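Local coordinates for ssDNA binding protein (Aeropyrum pernix, PDB 4PSN) that binds single-stranded DNA, probably as an assembly of several subunits that entraps the strand in tunnels between them, at residues 19-24 with 49-54. Sequence-based numbering, arbitrary orientation.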
loop_
_atom_site.group_PDB
_atom_site.type_symbol
_atom_site.label_atom_id
_atom_site.label_comp_id
_atom_site.label_asym_id
_atom_site.label_seq_id
_atom_site.Cartn_x
_atom_site.Cartn_y
_atom_site.Cartn_z
ATOM N N ASP C 19 12.803 0.649 -9.119
ATOM C CA ASP C 19 11.547 0.027 -9.493
ATOM C C ASP C 19 10.343 0.714 -8.852
ATOM O O ASP C 19 9.272 0.725 -9.432
ATOM C CB ASP C 19 11.569 -1.479 -9.203
ATOM C CG ASP C 19 12.410 -2.252 -10.228
ATOM O OD1 ASP C 19 12.821 -1.634 -11.240
ATOM O OD2 ASP C 19 12.664 -3.456 -10.016
ATOM N N LYS C 20 10.524 1.304 -7.670
ATOM C CA LYS C 20 9.440 2.068 -7.058
ATOM C C LYS C 20 9.166 3.298 -7.911
ATOM O O LYS C 20 8.017 3.622 -8.223
ATOM C CB LYS C 20 9.810 2.475 -5.625
ATOM C CG LYS C 20 8.666 3.098 -4.826
ATOM C CD LYS C 20 7.414 2.229 -4.883
ATOM C CE LYS C 20 6.515 2.391 -3.666
ATOM N NZ LYS C 20 6.862 1.387 -2.609
ATOM N N VAL C 21 10.237 3.983 -8.293
ATOM C CA VAL C 21 10.134 5.158 -9.143
ATOM C C VAL C 21 9.408 4.819 -10.449
ATOM O O VAL C 21 8.479 5.508 -10.843
ATOM C CB VAL C 21 11.532 5.758 -9.436
ATOM C CG1 VAL C 21 11.470 6.713 -10.613
ATOM C CG2 VAL C 21 12.062 6.478 -8.191
ATOM N N ARG C 22 9.834 3.747 -11.104
ATOM C CA ARG C 22 9.237 3.326 -12.371
ATOM C C ARG C 22 7.769 2.948 -12.176
ATOM O O ARG C 22 6.911 3.353 -12.943
ATOM C CB ARG C 22 10.012 2.133 -12.938
ATOM C CG ARG C 22 9.561 1.659 -14.333
ATOM C CD ARG C 22 10.400 0.464 -14.811
ATOM N NE ARG C 22 10.448 0.380 -16.275
ATOM C CZ ARG C 22 9.584 -0.315 -17.000
ATOM N NH1 ARG C 22 8.608 -0.983 -16.399
ATOM N NH2 ARG C 22 9.686 -0.337 -18.319
ATOM N N ARG C 23 7.469 2.177 -11.143
ATOM C CA ARG C 23 6.090 1.736 -10.950
ATOM C C ARG C 23 5.116 2.872 -10.638
ATOM O O ARG C 23 3.993 2.891 -11.147
ATOM C CB ARG C 23 6.016 0.639 -9.884
ATOM C CG ARG C 23 6.580 -0.676 -10.397
ATOM C CD ARG C 23 6.653 -1.732 -9.310
ATOM N NE ARG C 23 7.323 -2.937 -9.791
ATOM C CZ ARG C 23 7.784 -3.901 -9.001
ATOM N NH1 ARG C 23 7.650 -3.799 -7.686
ATOM N NH2 ARG C 23 8.384 -4.962 -9.522
ATOM N N VAL C 24 5.549 3.811 -9.800
ATOM C CA VAL C 24 4.725 4.957 -9.455
ATOM C C VAL C 24 4.480 5.853 -10.683
ATOM O O VAL C 24 3.369 6.350 -10.891
ATOM C CB VAL C 24 5.354 5.773 -8.300
ATOM C CG1 VAL C 24 4.613 7.093 -8.093
ATOM C CG2 VAL C 24 5.386 4.942 -7.001
ATOM N N ASN C 49 15.726 7.620 -17.143
ATOM C CA ASN C 49 16.557 8.814 -16.990
ATOM C C ASN C 49 16.573 9.352 -15.562
ATOM O O ASN C 49 17.629 9.716 -15.037
ATOM C CB ASN C 49 16.071 9.933 -17.919
ATOM C CG ASN C 49 16.321 9.628 -19.386
ATOM O OD1 ASN C 49 17.155 8.782 -19.719
ATOM N ND2 ASN C 49 15.601 10.317 -20.271
ATOM N N LEU C 50 15.401 9.442 -14.937
ATOM C CA LEU C 50 15.366 9.893 -13.556
ATOM C C LEU C 50 16.180 8.922 -12.709
ATOM O O LEU C 50 16.977 9.336 -11.876
ATOM C CB LEU C 50 13.928 9.991 -13.038
ATOM C CG LEU C 50 13.751 10.461 -11.589
ATOM C CD1 LEU C 50 14.440 11.798 -11.374
ATOM C CD2 LEU C 50 12.247 10.541 -11.215
ATOM N N ASN C 51 15.991 7.624 -12.931
ATOM C CA ASN C 51 16.688 6.634 -12.123
ATOM C C ASN C 51 18.197 6.751 -12.280
ATOM O O ASN C 51 18.945 6.560 -11.321
ATOM C CB ASN C 51 16.199 5.226 -12.444
ATOM C CG ASN C 51 14.891 4.905 -11.739
ATOM O OD1 ASN C 51 14.607 5.469 -10.684
ATOM N ND2 ASN C 51 14.092 4.012 -12.316
ATOM N N ARG C 52 18.634 7.093 -13.489
ATOM C CA ARG C 52 20.064 7.215 -13.773
ATOM C C ARG C 52 20.652 8.324 -12.918
ATOM O O ARG C 52 21.712 8.168 -12.293
ATOM C CB ARG C 52 20.280 7.501 -15.262
ATOM C CG ARG C 52 21.734 7.466 -15.719
ATOM C CD ARG C 52 22.410 8.801 -15.570
ATOM N NE ARG C 52 23.788 8.750 -16.060
ATOM C CZ ARG C 52 24.826 8.351 -15.329
ATOM N NH1 ARG C 52 26.048 8.332 -15.859
ATOM N NH2 ARG C 52 24.643 7.976 -14.064
ATOM N N VAL C 53 19.946 9.446 -12.880
ATOM C CA VAL C 53 20.359 10.590 -12.083
ATOM C C VAL C 53 20.337 10.284 -10.591
ATOM O O VAL C 53 21.261 10.646 -9.854
ATOM C CB VAL C 53 19.446 11.777 -12.375
ATOM C CG1 VAL C 53 19.550 12.812 -11.282
ATOM C CG2 VAL C 53 19.789 12.359 -13.747
ATOM N N LEU C 54 19.277 9.616 -10.144
ATOM C CA LEU C 54 19.144 9.255 -8.743
ATOM C C LEU C 54 20.251 8.304 -8.328
ATOM O O LEU C 54 20.710 8.326 -7.186
ATOM C CB LEU C 54 17.776 8.623 -8.481
ATOM C CG LEU C 54 16.613 9.616 -8.576
ATOM C CD1 LEU C 54 15.281 8.894 -8.394
ATOM C CD2 LEU C 54 16.774 10.720 -7.528
#
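Asn51, packed on Val21, donates a hydrogen bond from ND2 to the carbonyl oxygen of Ala18, about one turn before Val21 on the same helix, which fixes which end of the amide faces that way. OD1 is left against carbon: it lies 3.3 Å from Val21 CB and 3.4 Å from Val21 CG1, and no hydrogen-bond partner is modelled for it although the contact buries it. With CG anti to its carbonyl carbon (chi1 -80°), Asn51 carries its carboxamide past the Val21 side chain, the two running in opposite directions. Thr170 of the second subunit also packs on Asn51.

The two methyls of Val21 divide the apolar work. CG1, anti to the backbone N (chi1 164°), meets Leu50 CD2 at 4.0 Å, the two side chains crossing at about a right angle. Val21 CG2 reaches Leu54 CD1, also at 4.0 Å, tip to tip. Between 19-24 and 49-54 Val21 thus carries most of the contact, meeting Leu50, Asn51 and Leu54, with its CA 7.3 Å from that of Asn51. An alanine in place of Asn51 would probably leave the Ala18 carbonyl without its side-chain donor and open a gap beside Val21.

The segment axes approach to 9.9 Å and run nearly antiparallel, at 154°, and no hydrogen bond joins 19-24 directly to 49-54. Their parent helices, 17-28 and 40-61, pack on one face of the three-stranded antiparallel sheet 6-13, 69-78 and 83-97, a helix-on-sheet layer within the ThermoDBP-related region. The side-chain contacts document this: Val21 touches Thr9 on strand 6-13, Leu54 touches Ile72 and Leu50 touches Ile74 on strand 69-78, and Leu50 also meets Phe85 and Phe87 on strand 83-97.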